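Local coordinates for protein Pyrsv_gp04 (Pyrobaculum spherical virus, PDB 2VXZ) that is of unestablished function but probably acts as a winged-helix DNA-binding regulator of transcription, at residues L20-K25 with V65-Q71; F114-I118 with F130-L134; L135-G140 with Y151-K157. All blocks are in the same frame, centred on the assembly; numbering follows the deposited sequence.

Contact 1: L20-K25 with V65-Q71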
loop_
_atom_site.group_PDB
_atom_site.type_symbol
_atom_site.label_atom_id
_atom_site.label_comp_id
_atom_site.label_asym_id
_atom_site.label_seq_id
_atom_site.Cartn_x
_atom_site.Cartn_y
_atom_site.Cartn_z
ATOM N N LEU A 20 6.106 -9.755 6.940
ATOM C CA LEU A 20 5.127 -9.996 5.875
ATOM C C LEU A 20 4.053 -11.047 6.168
ATOM O O LEU A 20 3.074 -11.137 5.425
ATOM C CB LEU A 20 5.841 -10.385 4.578
ATOM C CG LEU A 20 6.752 -9.309 3.997
ATOM C CD1 LEU A 20 7.524 -9.881 2.831
ATOM C CD2 LEU A 20 5.954 -8.060 3.595
ATOM N N ALA A 21 4.222 -11.852 7.216
ATOM C CA ALA A 21 3.247 -12.899 7.536
ATOM C C ALA A 21 1.844 -12.341 7.725
ATOM O O ALA A 21 0.866 -12.996 7.391
ATOM C CB ALA A 21 3.674 -13.677 8.783
ATOM N N ASP A 22 1.758 -11.123 8.247
ATOM C CA ASP A 22 0.488 -10.469 8.521
ATOM C C ASP A 22 -0.073 -9.693 7.320
ATOM O O ASP A 22 -1.253 -9.326 7.315
ATOM C CB ASP A 22 0.638 -9.527 9.725
ATOM C CG ASP A 22 2.059 -9.013 9.895
ATOM O OD1 ASP A 22 2.289 -7.798 9.700
ATOM O OD2 ASP A 22 2.956 -9.836 10.216
ATOM N N GLY A 23 0.759 -9.422 6.316
ATOM C CA GLY A 23 0.273 -8.828 5.074
ATOM C C GLY A 23 1.364 -8.159 4.260
ATOM O O GLY A 23 2.471 -7.957 4.753
ATOM N N CYS A 24 1.040 -7.829 3.008
ATOM C CA CYS A 24 1.990 -7.160 2.120
ATOM C C CYS A 24 2.376 -5.801 2.664
ATOM O O CYS A 24 1.579 -5.129 3.302
ATOM C CB CYS A 24 1.407 -6.963 0.729
ATOM S SG CYS A 24 0.380 -8.303 0.208
ATOM N N LYS A 25 3.607 -5.401 2.385
ATOM C CA LYS A 25 4.113 -4.129 2.849
ATOM C C LYS A 25 4.987 -3.519 1.791
ATOM O O LYS A 25 5.611 -4.236 1.009
ATOM C CB LYS A 25 4.915 -4.331 4.131
ATOM C CG LYS A 25 4.075 -4.948 5.234
ATOM C CD LYS A 25 4.812 -5.045 6.540
ATOM C CE LYS A 25 3.850 -5.228 7.698
ATOM N NZ LYS A 25 2.898 -6.353 7.492
ATOM N N VAL A 65 5.681 -5.594 -1.443
ATOM C CA VAL A 65 6.366 -6.872 -1.212
ATOM C C VAL A 65 5.372 -7.831 -0.578
ATOM O O VAL A 65 4.795 -7.520 0.462
ATOM C CB VAL A 65 7.592 -6.693 -0.309
ATOM C CG1 VAL A 65 8.348 -8.023 -0.127
ATOM C CG2 VAL A 65 8.488 -5.630 -0.883
ATOM N N CYS A 66 5.175 -8.983 -1.224
ATOM C CA CYS A 66 4.136 -9.936 -0.842
ATOM C C CYS A 66 4.711 -11.357 -0.771
ATOM O O CYS A 66 5.597 -11.701 -1.554
ATOM C CB CYS A 66 2.996 -9.897 -1.876
ATOM S SG CYS A 66 2.625 -8.262 -2.613
ATOM N N LEU A 67 4.187 -12.184 0.132
ATOM C CA LEU A 67 4.593 -13.597 0.203
ATOM C C LEU A 67 4.053 -14.405 -0.978
ATOM O O LEU A 67 4.591 -15.452 -1.324
ATOM C CB LEU A 67 4.103 -14.250 1.499
ATOM C CG LEU A 67 4.625 -13.682 2.818
ATOM C CD1 LEU A 67 3.973 -14.433 3.977
ATOM C CD2 LEU A 67 6.156 -13.754 2.885
ATOM N N SER A 68 2.971 -13.926 -1.578
ATOM C CA SER A 68 2.347 -14.600 -2.706
ATOM C C SER A 68 1.392 -13.646 -3.401
ATOM O O SER A 68 1.018 -12.614 -2.835
ATOM C CB SER A 68 1.566 -15.818 -2.225
ATOM O OG SER A 68 0.453 -15.432 -1.444
HETATM N N MSE A 69 0.991 -13.997 -4.619
HETATM C CA MSE A 69 -0.020 -13.225 -5.317
HETATM C C MSE A 69 -1.377 -13.372 -4.649
HETATM O O MSE A 69 -2.150 -12.436 -4.666
HETATM C CB MSE A 69 -0.079 -13.572 -6.808
HETATM C CG MSE A 69 1.134 -13.056 -7.578
HETATM SE SE MSE A 69 1.400 -11.126 -7.422
HETATM C CE MSE A 69 -0.116 -10.550 -8.484
ATOM N N ASP A 70 -1.652 -14.518 -4.029
ATOM C CA ASP A 70 -2.846 -14.638 -3.185
ATOM C C ASP A 70 -2.847 -13.619 -2.051
ATOM O O ASP A 70 -3.888 -13.043 -1.742
ATOM C CB ASP A 70 -2.959 -16.025 -2.567
ATOM C CG ASP A 70 -3.595 -17.027 -3.495
ATOM O OD1 ASP A 70 -3.854 -16.706 -4.680
ATOM O OD2 ASP A 70 -3.858 -18.148 -3.019
ATOM N N GLN A 71 -1.692 -13.411 -1.418
ATOM C CA GLN A 71 -1.616 -12.450 -0.320
ATOM C C GLN A 71 -1.863 -11.040 -0.857
ATOM O O GLN A 71 -2.496 -10.209 -0.185
ATOM C CB GLN A 71 -0.266 -12.505 0.399
ATOM C CG GLN A 71 -0.281 -11.737 1.712
ATOM C CD GLN A 71 1.092 -11.587 2.338
ATOM O OE1 GLN A 71 2.059 -11.217 1.669
ATOM N NE2 GLN A 71 1.178 -11.867 3.632
HETATM O O HOH W 1 -1.302 -12.269 5.296
HETATM O O HOH W 2 -2.101 -9.089 2.827
#
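The side chain of L20 overlaps two residues of the opposing segment: its CD1 rests 3.6 Å from V65 CG1, and its CB lies 3.8 Å from L67 CD2. L20 also opens a type I turn, L20 to G23, that leads out of helix 7-20 toward strand 25-26. G23 leaves helical geometry with phi/psi 160°/168°, at which a CB would be jammed against the carbonyl O of D22; a glycine avoids this. Just beyond, K25 and V65 form an antiparallel hydrogen-bonded pair, with K25 N to V65 O at 3.1 Å and V65 N to K25 O at 2.8 Å. Q71 fastens the turn itself: its NE2 donates to L20 O at 2.7 Å, while its OE1 accepts from L67 N at 2.8 Å, so one amide spans both segments. Q71 N in turn donates to OG of S68, the N-cap of helix 69-89, at 2.9 Å. Water 1 bridges A21 O and Q71 NE2. C24 and C66 are known to form a disulfide in this protein; both have two conformers deposited, and in the pair given here C24 SG and C66 SG stand 3.6 Å apart, too far for a bond. K25 turns its amine back to a salt bridge with D22, NZ to OD1 at 2.7 Å. The order of elements matches a winged helix, in which the short first strand joins the two-stranded wing: strand 25-26 flanks 62-66, which pairs on its other edge with 55-59, while V65 and K25 pack on I30 of helix 27-34.

Contact 2: F114-I118 with F130-L134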
loop_
_atom_site.group_PDB
_atom_site.type_symbol
_atom_site.label_atom_id
_atom_site.label_comp_id
_atom_site.label_asym_id
_atom_site.label_seq_id
_atom_site.Cartn_x
_atom_site.Cartn_y
_atom_site.Cartn_z
ATOM N N PHE A 114 -4.168 0.887 6.848
ATOM C CA PHE A 114 -3.252 1.414 5.839
ATOM C C PHE A 114 -1.830 1.620 6.389
ATOM O O PHE A 114 -0.866 1.414 5.671
ATOM C CB PHE A 114 -3.811 2.689 5.176
ATOM C CG PHE A 114 -4.818 2.410 4.094
ATOM C CD1 PHE A 114 -6.170 2.421 4.372
ATOM C CD2 PHE A 114 -4.411 2.102 2.807
ATOM C CE1 PHE A 114 -7.103 2.144 3.388
ATOM C CE2 PHE A 114 -5.343 1.835 1.807
ATOM C CZ PHE A 114 -6.690 1.849 2.101
ATOM N N SER A 115 -1.686 2.016 7.654
ATOM C CA SER A 115 -0.333 2.262 8.193
ATOM C C SER A 115 0.453 0.960 8.377
ATOM O O SER A 115 1.683 0.986 8.484
ATOM C CB SER A 115 -0.390 3.029 9.506
ATOM O OG SER A 115 -0.961 2.237 10.502
ATOM N N SER A 116 -0.246 -0.174 8.375
ATOM C CA SER A 116 0.419 -1.482 8.394
ATOM C C SER A 116 0.881 -1.938 6.999
ATOM O O SER A 116 1.502 -3.005 6.869
ATOM C CB SER A 116 -0.477 -2.541 9.048
ATOM O OG SER A 116 -1.612 -2.850 8.254
ATOM N N ILE A 117 0.584 -1.146 5.966
ATOM C CA ILE A 117 0.986 -1.427 4.579
ATOM C C ILE A 117 2.069 -0.452 4.085
ATOM O O ILE A 117 3.008 -0.841 3.393
ATOM C CB ILE A 117 -0.228 -1.290 3.606
ATOM C CG1 ILE A 117 -1.390 -2.196 4.026
ATOM C CG2 ILE A 117 0.193 -1.591 2.141
ATOM C CD1 ILE A 117 -2.716 -1.916 3.287
ATOM N N ILE A 118 1.894 0.823 4.412
ATOM C CA ILE A 118 2.689 1.898 3.841
ATOM C C ILE A 118 2.685 3.054 4.830
ATOM O O ILE A 118 1.712 3.225 5.561
ATOM C CB ILE A 118 2.097 2.353 2.484
ATOM C CG1 ILE A 118 3.013 3.369 1.790
ATOM C CG2 ILE A 118 0.686 2.927 2.680
ATOM C CD1 ILE A 118 2.719 3.524 0.303
ATOM N N PHE A 130 0.052 6.679 -4.496
ATOM C CA PHE A 130 -0.397 5.354 -4.072
ATOM C C PHE A 130 -1.928 5.318 -4.002
ATOM O O PHE A 130 -2.568 4.424 -4.545
ATOM C CB PHE A 130 0.206 5.018 -2.704
ATOM C CG PHE A 130 -0.267 3.717 -2.118
ATOM C CD1 PHE A 130 0.392 2.531 -2.413
ATOM C CD2 PHE A 130 -1.348 3.674 -1.253
ATOM C CE1 PHE A 130 -0.026 1.326 -1.860
ATOM C CE2 PHE A 130 -1.761 2.489 -0.698
ATOM C CZ PHE A 130 -1.104 1.305 -1.002
ATOM N N LEU A 131 -2.511 6.282 -3.304
ATOM C CA LEU A 131 -3.977 6.343 -3.164
ATOM C C LEU A 131 -4.687 6.630 -4.511
ATOM O O LEU A 131 -5.804 6.152 -4.755
ATOM C CB LEU A 131 -4.354 7.392 -2.120
ATOM C CG LEU A 131 -3.960 7.036 -0.680
ATOM C CD1 LEU A 131 -4.259 8.198 0.229
ATOM C CD2 LEU A 131 -4.666 5.785 -0.189
ATOM N N ASN A 132 -4.036 7.406 -5.378
ATOM C CA ASN A 132 -4.548 7.642 -6.726
ATOM C C ASN A 132 -4.628 6.331 -7.500
ATOM O O ASN A 132 -5.603 6.065 -8.185
ATOM C CB ASN A 132 -3.649 8.614 -7.489
ATOM C CG ASN A 132 -4.234 9.022 -8.815
ATOM O OD1 ASN A 132 -5.328 9.565 -8.865
ATOM N ND2 ASN A 132 -3.493 8.775 -9.913
ATOM N N HIS A 133 -3.587 5.509 -7.379
ATOM C CA HIS A 133 -3.564 4.223 -8.061
ATOM C C HIS A 133 -4.709 3.329 -7.575
ATOM O O HIS A 133 -5.380 2.666 -8.377
ATOM C CB HIS A 133 -2.218 3.538 -7.841
ATOM C CG HIS A 133 -2.056 2.295 -8.650
ATOM N ND1 HIS A 133 -1.716 2.317 -9.987
ATOM C CD2 HIS A 133 -2.217 0.997 -8.320
ATOM C CE1 HIS A 133 -1.659 1.078 -10.435
ATOM N NE2 HIS A 133 -1.967 0.258 -9.447
ATOM N N LEU A 134 -4.938 3.338 -6.266
ATOM C CA LEU A 134 -6.018 2.571 -5.646
ATOM C C LEU A 134 -7.369 3.062 -6.154
ATOM O O LEU A 134 -8.256 2.261 -6.500
ATOM C CB LEU A 134 -5.936 2.695 -4.115
ATOM C CG LEU A 134 -6.946 1.916 -3.256
ATOM C CD1 LEU A 134 -6.971 0.419 -3.596
ATOM C CD2 LEU A 134 -6.679 2.123 -1.758
#
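Two helices joined by a loop, 108-115 and 125-139, close on each other here within the transcriptional regulator domain, a family of the helix-turn-helix clan. No hydrogen bond crosses; the segments meet through apolar side chains that fit together. The bump from the second helix is the F130 ring, which reaches between I117 and I118 of the loop and F114 at the end of the first helix. F114 answers with a bump of its own: its ring enters the hollow bounded by F130, L131 and L134, with CE2 3.8 Å from L134 CD2 and 4.5 Å from L131 CD2, while CD2 comes 4.4 Å from F130 CE2. Both L134 and F130 meet it along the ring edge, so the two phenylalanines touch rim to rim without stacking. The backbones stay well apart, F114 CA to L131 CA 10.3 Å and I118 CA to F130 CA 9.2 Å, and side chains fill the gap. Helix 69-89 adds E82 against F114 and M79 against F130, and V62 of strand 62-66 touches both I118 and F130. Over one face of F130 sits I118 CD1, 4.0 Å from the ring centroid and 23° off its normal, a CH-pi contact.

Contact 3: L135-G140 with Y151-K157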
loop_
_atom_site.group_PDB
_atom_site.type_symbol
_atom_site.label_atom_id
_atom_site.label_comp_id
_atom_site.label_asym_id
_atom_site.label_seq_id
_atom_site.Cartn_x
_atom_site.Cartn_y
_atom_site.Cartn_z
ATOM N N LEU A 135 -7.549 4.377 -6.186
ATOM C CA LEU A 135 -8.827 4.930 -6.641
ATOM C C LEU A 135 -9.085 4.565 -8.101
ATOM O O LEU A 135 -10.210 4.245 -8.492
ATOM C CB LEU A 135 -8.892 6.448 -6.446
ATOM C CG LEU A 135 -9.052 6.952 -5.022
ATOM C CD1 LEU A 135 -8.900 8.458 -4.949
ATOM C CD2 LEU A 135 -10.393 6.544 -4.422
ATOM N N LYS A 136 -8.048 4.596 -8.911
ATOM C CA LYS A 136 -8.205 4.271 -10.326
ATOM C C LYS A 136 -8.581 2.799 -10.516
ATOM O O LYS A 136 -9.321 2.438 -11.449
ATOM C CB LYS A 136 -6.909 4.619 -11.054
ATOM C CG LYS A 136 -7.051 4.983 -12.494
ATOM C CD LYS A 136 -5.727 5.526 -13.003
ATOM C CE LYS A 136 -5.914 6.839 -13.726
ATOM N NZ LYS A 136 -4.639 7.312 -14.344
HETATM N N MSE A 137 -8.071 1.936 -9.638
HETATM C CA MSE A 137 -8.409 0.505 -9.682
HETATM C C MSE A 137 -9.877 0.251 -9.360
HETATM O O MSE A 137 -10.477 -0.681 -9.892
HETATM C CB MSE A 137 -7.558 -0.292 -8.706
HETATM C CG MSE A 137 -6.131 -0.391 -9.125
HETATM SE SE MSE A 137 -5.107 -1.334 -7.764
HETATM C CE MSE A 137 -6.422 -2.592 -7.228
ATOM N N ILE A 138 -10.445 1.089 -8.488
ATOM C CA ILE A 138 -11.811 0.927 -8.025
ATOM C C ILE A 138 -12.840 1.580 -8.964
ATOM O O ILE A 138 -13.891 0.987 -9.251
ATOM C CB ILE A 138 -11.994 1.502 -6.606
ATOM C CG1 ILE A 138 -11.048 0.822 -5.609
ATOM C CG2 ILE A 138 -13.442 1.352 -6.162
ATOM C CD1 ILE A 138 -10.950 1.526 -4.269
ATOM N N TYR A 139 -12.530 2.794 -9.425
ATOM C CA TYR A 139 -13.495 3.676 -10.095
ATOM C C TYR A 139 -13.149 3.943 -11.563
ATOM O O TYR A 139 -13.904 4.630 -12.268
ATOM C CB TYR A 139 -13.608 5.017 -9.321
ATOM C CG TYR A 139 -14.072 4.835 -7.882
ATOM C CD1 TYR A 139 -15.362 4.413 -7.602
ATOM C CD2 TYR A 139 -13.212 5.058 -6.813
ATOM C CE1 TYR A 139 -15.788 4.229 -6.298
ATOM C CE2 TYR A 139 -13.631 4.861 -5.503
ATOM C CZ TYR A 139 -14.916 4.443 -5.253
ATOM O OH TYR A 139 -15.353 4.215 -3.961
ATOM N N GLY A 140 -12.024 3.419 -12.039
ATOM C CA GLY A 140 -11.594 3.663 -13.413
ATOM C C GLY A 140 -10.961 5.031 -13.577
ATOM O O GLY A 140 -10.659 5.704 -12.593
ATOM N N TYR A 151 -12.574 11.372 -8.999
ATOM C CA TYR A 151 -13.208 10.128 -9.456
ATOM C C TYR A 151 -14.678 10.167 -9.088
ATOM O O TYR A 151 -15.018 10.586 -7.993
ATOM C CB TYR A 151 -12.545 8.919 -8.758
ATOM C CG TYR A 151 -11.107 8.741 -9.177
ATOM C CD1 TYR A 151 -10.783 7.939 -10.262
ATOM C CD2 TYR A 151 -10.075 9.438 -8.548
ATOM C CE1 TYR A 151 -9.454 7.811 -10.694
ATOM C CE2 TYR A 151 -8.747 9.315 -8.978
ATOM C CZ TYR A 151 -8.449 8.489 -10.046
ATOM O OH TYR A 151 -7.142 8.376 -10.491
ATOM N N LEU A 152 -15.534 9.709 -9.997
ATOM C CA LEU A 152 -16.965 9.610 -9.741
ATOM C C LEU A 152 -17.227 8.255 -9.118
ATOM O O LEU A 152 -16.897 7.225 -9.714
ATOM C CB LEU A 152 -17.758 9.750 -11.043
ATOM C CG LEU A 152 -17.584 11.061 -11.796
ATOM C CD1 LEU A 152 -18.309 11.007 -13.144
ATOM C CD2 LEU A 152 -18.086 12.233 -10.945
ATOM N N THR A 153 -17.815 8.246 -7.928
ATOM C CA THR A 153 -18.062 6.972 -7.237
ATOM C C THR A 153 -19.116 6.135 -7.974
ATOM O O THR A 153 -19.088 4.901 -7.917
ATOM C CB THR A 153 -18.384 7.166 -5.733
ATOM O OG1 THR A 153 -19.522 8.024 -5.576
ATOM C CG2 THR A 153 -17.159 7.741 -4.986
ATOM N N ALA A 154 -19.998 6.789 -8.743
ATOM C CA ALA A 154 -20.930 6.059 -9.631
ATOM C C ALA A 154 -20.255 5.148 -10.670
ATOM O O ALA A 154 -20.902 4.267 -11.244
ATOM C CB ALA A 154 -21.841 7.055 -10.349
ATOM N N ASN A 155 -18.973 5.380 -10.953
ATOM C CA ASN A 155 -18.232 4.587 -11.934
ATOM C C ASN A 155 -17.529 3.353 -11.333
ATOM O O ASN A 155 -16.691 2.738 -12.003
ATOM C CB ASN A 155 -17.195 5.464 -12.658
ATOM C CG ASN A 155 -17.808 6.406 -13.660
ATOM O OD1 ASN A 155 -19.030 6.424 -13.856
ATOM N ND2 ASN A 155 -16.960 7.194 -14.331
ATOM N N ARG A 156 -17.869 3.005 -10.088
ATOM C CA ARG A 156 -17.349 1.799 -9.428
ATOM C C ARG A 156 -17.293 0.594 -10.375
ATOM O O ARG A 156 -18.299 0.243 -10.998
ATOM C CB ARG A 156 -18.200 1.450 -8.197
ATOM C CG ARG A 156 -17.719 0.222 -7.417
ATOM C CD ARG A 156 -18.828 -0.367 -6.549
ATOM N NE ARG A 156 -18.363 -1.523 -5.771
ATOM C CZ ARG A 156 -18.868 -2.755 -5.809
ATOM N NH1 ARG A 156 -19.889 -3.088 -6.600
ATOM N NH2 ARG A 156 -18.329 -3.686 -5.028
ATOM N N LYS A 157 -16.098 -0.003 -10.453
ATOM C CA LYS A 157 -15.733 -1.154 -11.291
ATOM C C LYS A 157 -14.993 -0.724 -12.564
ATOM O O LYS A 157 -13.776 -0.479 -12.533
ATOM C CB LYS A 157 -16.920 -2.050 -11.623
ATOM C CG LYS A 157 -16.500 -3.330 -12.303
ATOM C CD LYS A 157 -17.515 -4.450 -12.117
ATOM C CE LYS A 157 -16.852 -5.797 -12.231
ATOM N NZ LYS A 157 -15.763 -5.977 -11.231
HETATM O O HOH W 3 -14.229 6.619 -13.776
#
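Helix 125-139 ends as the last modelled residues come back alongside it, bringing Y139 CA within 4.3 Å of R156 CA. G140 takes a positive phi of 78° as it leaves the helix, and strand 151-152 passes into a short 3-10 segment, 153-154, before the chain turns. K157 N donates to I138 O at 2.7 Å, and R156 CA adds a CA-H...O contact to that same carbonyl at 3.6 Å. Water 3 links Y139 O with N155 ND2. Among the side chains, Y151 lays its ring face over L135, whose CB stands 3.9 Å from the centroid in a CH-pi contact, and its OH is hydrogen-bonded to N132 OD1. The Y139 ring packs beside T153 and R156, its CE1 4.1 Å from R156 CB, while R156 NE forms a salt bridge with E84 OE2 of helix 69-89. Aromatic packing by Y151 and Y139 is thus joined by just one direct hydrogen bond between the segments, so the polar link is local and the larger part of the contact is side-chain packing.

In the fold
The three contacts illustrate how chemistry follows depth. The centre of contact 2 is about 3 Å from that of the chain, and this contact is wholly buried and purely apolar; those of contacts 1 and 3 are about 11 and 18 Å out, and both are partly exposed and add hydrogen bonds and waters. Contact 1 joins strands, a turn and a helix start, whereas contact 3 fixes the C-terminal end of the model at a helix end. Contacts 2 and 3 share helix 125-139 and are hydrogen-bonded through N132 and Y151. Contacts 1 and 2 meet by packing, K25 CE on S116 O at 3.3 Å. With centres about 14 Å (1 and 2), 16 Å (2 and 3) and 25 Å (1 and 3) apart, contact 2 lies roughly between the others.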